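Local structure of Aac(6')-Ih protein (4E8O) at residues Asn89-Thr93 / Ser94-Phe98. The protein probably transfers an acetyl group from acetyl coenzyme A to the 6'-amino group of aminoglycoside antibiotics, a modification that confers resistance. Residues are numbered along the deposited sequence; the frame is centred on the assembly and turned at random.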
loop_
_atom_site.group_PDB
_atom_site.type_symbol
_atom_site.label_atom_id
_atom_site.label_comp_id
_atom_site.label_asym_id
_atom_site.label_seq_id
_atom_site.Cartn_x
_atom_site.Cartn_y
_atom_site.Cartn_z
ATOM N N ASN B 89 5.002 1.054 -1.111
ATOM C CA ASN B 89 6.298 0.843 -0.466
ATOM C C ASN B 89 7.395 0.362 -1.421
ATOM O O ASN B 89 7.167 -0.520 -2.255
ATOM C CB ASN B 89 6.160 -0.131 0.711
ATOM C CG ASN B 89 5.437 0.484 1.898
ATOM O OD1 ASN B 89 4.367 0.027 2.298
ATOM N ND2 ASN B 89 6.028 1.524 2.473
ATOM N N GLY B 90 8.579 0.961 -1.310
ATOM C CA GLY B 90 9.717 0.550 -2.114
ATOM C C GLY B 90 9.867 1.286 -3.433
ATOM O O GLY B 90 10.882 1.126 -4.113
ATOM N N THR B 91 8.867 2.088 -3.794
ATOM C CA THR B 91 8.866 2.806 -5.070
ATOM C C THR B 91 9.311 4.263 -4.902
ATOM O O THR B 91 9.319 4.789 -3.788
ATOM C CB THR B 91 7.472 2.740 -5.746
ATOM O OG1 THR B 91 6.491 3.371 -4.910
ATOM C CG2 THR B 91 7.065 1.294 -5.980
ATOM N N GLN B 92 9.687 4.904 -6.009
ATOM C CA GLN B 92 10.141 6.295 -5.991
ATOM C C GLN B 92 9.401 7.126 -7.027
ATOM O O GLN B 92 9.715 8.298 -7.240
ATOM C CB GLN B 92 11.649 6.383 -6.257
ATOM C CG GLN B 92 12.520 6.253 -5.015
ATOM C CD GLN B 92 13.489 5.094 -5.105
ATOM O OE1 GLN B 92 13.519 4.227 -4.230
ATOM N NE2 GLN B 92 14.294 5.074 -6.163
ATOM N N THR B 93 8.425 6.507 -7.682
ATOM C CA THR B 93 7.625 7.188 -8.692
ATOM C C THR B 93 6.156 6.901 -8.450
ATOM O O THR B 93 5.806 6.025 -7.653
ATOM C CB THR B 93 7.986 6.730 -10.124
ATOM O OG1 THR B 93 7.632 5.353 -10.291
ATOM C CG2 THR B 93 9.476 6.905 -10.389
ATOM N N SER B 94 5.300 7.643 -9.139
ATOM C CA SER B 94 3.864 7.415 -9.087
ATOM C C SER B 94 3.271 8.026 -10.344
ATOM O O SER B 94 3.655 9.132 -10.722
ATOM C CB SER B 94 3.256 8.059 -7.838
ATOM O OG SER B 94 1.847 7.907 -7.822
ATOM N N PRO B 95 2.347 7.308 -11.010
ATOM C CA PRO B 95 1.822 5.996 -10.603
ATOM C C PRO B 95 2.798 4.846 -10.857
ATOM O O PRO B 95 3.838 5.054 -11.485
ATOM C CB PRO B 95 0.580 5.832 -11.488
ATOM C CG PRO B 95 0.899 6.613 -12.723
ATOM C CD PRO B 95 1.738 7.784 -12.268
ATOM N N VAL B 96 2.470 3.661 -10.343
ATOM C CA VAL B 96 3.255 2.452 -10.584
ATOM C C VAL B 96 2.315 1.298 -10.916
ATOM O O VAL B 96 1.151 1.304 -10.507
ATOM C CB VAL B 96 4.098 2.047 -9.344
ATOM C CG1 VAL B 96 5.100 3.127 -8.983
ATOM C CG2 VAL B 96 3.191 1.742 -8.150
ATOM N N ALA B 97 2.809 0.303 -11.647
ATOM C CA ALA B 97 2.028 -0.910 -11.867
ATOM C C ALA B 97 2.159 -1.753 -10.611
ATOM O O ALA B 97 3.145 -1.631 -9.891
ATOM C CB ALA B 97 2.539 -1.668 -13.068
ATOM N N PHE B 98 1.174 -2.599 -10.330
ATOM C CA PHE B 98 1.260 -3.447 -9.145
ATOM C C PHE B 98 0.705 -4.832 -9.435
ATOM O O PHE B 98 -0.386 -4.958 -9.995
ATOM C CB PHE B 98 0.532 -2.798 -7.961
ATOM C CG PHE B 98 0.712 -3.529 -6.653
ATOM C CD1 PHE B 98 1.726 -3.173 -5.773
ATOM C CD2 PHE B 98 -0.146 -4.557 -6.295
ATOM C CE1 PHE B 98 1.887 -3.840 -4.567
ATOM C CE2 PHE B 98 0.006 -5.229 -5.091
ATOM C CZ PHE B 98 1.025 -4.870 -4.225
HETATM O O HOH W 1 6.321 4.160 -12.027
#
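Val96 points its CG1 methyl back into the bend of the chain, where Thr93 and Thr91 receive it one after the other. The closest approach is to the backbone: CG1 of Val96 lies 3.3 Å from the carbonyl O of Thr93, and 3.6 Å from OG1 of the same threonine, whose side chain passes it at a slant. Farther along, the side chains of Thr91 and Val96 reach toward each other, and Val96 CG1 sits 4.0 Å from both CB and CG2 of Thr91. Val96 offers this branch because CG1 stands anti to its own carbonyl carbon (chi1 -62°), beside the backbone N.

The bend belongs to the long connection between the antiparallel strands 75-84 and 96-104 of the GNAT sheet, and Val96 is the first residue of the second strand, paired through its backbone with Arg84. The peptide before Pro95 is cis, just ahead of the strand. A water sits 2.5 Å from Thr93 OG1 and donates to Pro95 O at 2.7 Å, bridging the threonine hydroxyl and the proline carbonyl across Ser94. With OG1 between its backbone N and carbonyl carbon (chi1 66°), Thr93 holds the hydroxyl beside Val96 CG1 and within reach of that water. Glu132 OE1 is hydrogen-bonded to both Thr93 OG1 and Gln92 N. Thr91 is buried, and its OG1 hydrogen-bonds the carbonyl O of Val88.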